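Local atomic coordinates of N-acetylglucosamine-specific lectin (Saxidomus purpuratus, PDB entry 6A7T), a protein that probably binds carbohydrates, N-acetylglucosamine in particular, as a calcium-independent C-type lectin of a bivalve. Residues Arg46-Ser51 against Trp88-Ser92. Residues are numbered along the deposited sequence; the frame is centred on the assembly and turned at random.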
loop_
_atom_site.group_PDB
_atom_site.type_symbol
_atom_site.label_atom_id
_atom_site.label_comp_id
_atom_site.label_asym_id
_atom_site.label_seq_id
_atom_site.Cartn_x
_atom_site.Cartn_y
_atom_site.Cartn_z
ATOM N N ARG A 46 -26.215 -6.745 -2.531
ATOM C CA ARG A 46 -26.823 -6.134 -1.340
ATOM C C ARG A 46 -27.072 -4.656 -1.636
ATOM O O ARG A 46 -26.389 -4.053 -2.462
ATOM C CB ARG A 46 -25.887 -6.206 -0.129
ATOM C CG ARG A 46 -25.242 -7.553 0.170
ATOM C CD ARG A 46 -24.215 -7.395 1.288
ATOM N NE ARG A 46 -23.526 -8.627 1.614
ATOM C CZ ARG A 46 -22.453 -9.066 0.963
ATOM N NH1 ARG A 46 -21.957 -8.356 -0.019
ATOM N NH2 ARG A 46 -21.880 -10.203 1.302
ATOM N N GLY A 47 -28.068 -4.057 -0.957
ATOM C CA GLY A 47 -28.277 -2.648 -0.982
ATOM C C GLY A 47 -27.069 -1.937 -0.404
ATOM O O GLY A 47 -26.216 -2.582 0.174
ATOM N N TRP A 48 -26.960 -0.636 -0.652
ATOM C CA TRP A 48 -25.734 0.098 -0.274
ATOM C C TRP A 48 -25.551 0.062 1.237
ATOM O O TRP A 48 -24.432 -0.224 1.689
ATOM C CB TRP A 48 -25.771 1.518 -0.798
ATOM C CG TRP A 48 -24.526 2.291 -0.532
ATOM C CD1 TRP A 48 -23.488 2.438 -1.402
ATOM C CD2 TRP A 48 -24.182 3.043 0.637
ATOM N NE1 TRP A 48 -22.545 3.260 -0.871
ATOM C CE2 TRP A 48 -22.940 3.626 0.395
ATOM C CE3 TRP A 48 -24.816 3.284 1.864
ATOM C CZ2 TRP A 48 -22.298 4.388 1.357
ATOM C CZ3 TRP A 48 -24.234 4.151 2.764
ATOM C CH2 TRP A 48 -22.960 4.656 2.530
ATOM N N GLU A 49 -26.609 0.367 1.994
ATOM C CA GLU A 49 -26.511 0.298 3.451
ATOM C C GLU A 49 -26.131 -1.125 3.909
ATOM O O GLU A 49 -25.325 -1.252 4.827
ATOM C CB GLU A 49 -27.824 0.701 4.112
ATOM C CG GLU A 49 -28.055 2.183 4.062
ATOM C CD GLU A 49 -27.160 3.034 4.954
ATOM O OE1 GLU A 49 -26.444 2.478 5.802
ATOM O OE2 GLU A 49 -27.265 4.277 4.832
ATOM N N ASP A 50 -26.747 -2.170 3.350
ATOM C CA ASP A 50 -26.370 -3.529 3.744
ATOM C C ASP A 50 -24.924 -3.875 3.334
ATOM O O ASP A 50 -24.286 -4.658 4.037
ATOM C CB ASP A 50 -27.329 -4.590 3.223
ATOM C CG ASP A 50 -28.654 -4.559 3.964
ATOM O OD1 ASP A 50 -28.718 -3.954 5.061
ATOM O OD2 ASP A 50 -29.611 -5.206 3.451
ATOM N N SER A 51 -24.449 -3.269 2.255
ATOM C CA SER A 51 -23.016 -3.427 1.858
ATOM C C SER A 51 -22.123 -2.750 2.890
ATOM O O SER A 51 -21.050 -3.290 3.206
ATOM C CB SER A 51 -22.755 -2.880 0.460
ATOM O OG SER A 51 -23.584 -3.534 -0.505
ATOM N N TRP A 88 -20.927 -1.049 -5.410
ATOM C CA TRP A 88 -21.013 -0.013 -4.354
ATOM C C TRP A 88 -19.649 0.310 -3.756
ATOM O O TRP A 88 -18.846 -0.624 -3.494
ATOM C CB TRP A 88 -21.955 -0.466 -3.228
ATOM C CG TRP A 88 -23.383 -0.609 -3.665
ATOM C CD1 TRP A 88 -24.142 -1.714 -3.519
ATOM C CD2 TRP A 88 -24.205 0.347 -4.368
ATOM N NE1 TRP A 88 -25.405 -1.508 -4.006
ATOM C CE2 TRP A 88 -25.458 -0.273 -4.556
ATOM C CE3 TRP A 88 -24.011 1.656 -4.823
ATOM C CZ2 TRP A 88 -26.538 0.373 -5.162
ATOM C CZ3 TRP A 88 -25.075 2.293 -5.435
ATOM C CH2 TRP A 88 -26.302 1.644 -5.606
ATOM N N ILE A 89 -19.440 1.596 -3.440
ATOM C CA ILE A 89 -18.230 2.073 -2.774
ATOM C C ILE A 89 -18.624 3.003 -1.617
ATOM O O ILE A 89 -19.769 3.318 -1.444
ATOM C CB ILE A 89 -17.248 2.744 -3.739
ATOM C CG1 ILE A 89 -17.819 4.023 -4.371
ATOM C CG2 ILE A 89 -16.817 1.751 -4.793
ATOM C CD1 ILE A 89 -16.824 4.794 -5.236
ATOM N N GLY A 90 -17.639 3.340 -0.835
ATOM C CA GLY A 90 -17.796 4.005 0.469
ATOM C C GLY A 90 -17.899 5.514 0.339
ATOM O O GLY A 90 -17.214 6.233 1.072
ATOM N N GLY A 91 -18.798 5.982 -0.534
ATOM C CA GLY A 91 -19.108 7.435 -0.610
ATOM C C GLY A 91 -20.589 7.656 -0.691
ATOM O O GLY A 91 -21.370 6.856 -1.191
ATOM N N SER A 92 -21.037 8.790 -0.160
ATOM C CA SER A 92 -22.437 9.068 -0.044
ATOM C C SER A 92 -22.580 10.548 0.336
ATOM O O SER A 92 -21.654 11.200 0.718
ATOM C CB SER A 92 -23.159 8.196 0.987
ATOM O OG SER A 92 -22.721 8.509 2.286
#
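The indole N-H of Trp48 reaches across to the backbone carbonyl of Ile89, with NE1 2.8 Å from O. The donor lies nearly in line with the C=O bond, and the oxygen sits 19° out of the indole plane. The same oxygen weakly accepts the amide of Gly91, closing an inverse gamma turn centred on Gly90; the Trp48 bond ties the start of the helix to this corner, where the strand turns. A second indole works in the reverse direction: Trp88 NE1 makes a weak, bent bond to Arg46 O at 3.1 Å, with the oxygen at the edge of the ring, and another weak bond to Thr146 O.

Between these two bonds the tryptophans meet in an offset edge-to-face stack, the edge of Trp48 toward the face of Trp88, their planes at 85°. With chi1 at -176°, CG of Trp48 points opposite the backbone N, and the indole runs along the strand while CB stays over the face of Trp88, 4.1 Å from the centroid of its five-membered ring in a CH-pi contact. The leading atom of the edge, Trp48 CD1, comes to 3.5 Å from Trp88 CE3. At the far end of the indole, Trp48 CH2 packs 3.9 Å from Ser92 CB. Ser51 OG, held by a hydrogen bond to Gly47 O one helical turn back, touches Trp88 CD1.

Helix 48-57, with Gly47 as its N-cap, is thereby joined at its first turn to strand 86-94 inside the C-type lectin domain. Cys124, Leu62 and Ile103 also contact Trp48, while Trp88 lies against Ser150 of strand 148-154 and near His140, an N-acetylglucosamine-binding residue on strand 136-140, an outermost strand of the sheet containing 86-94.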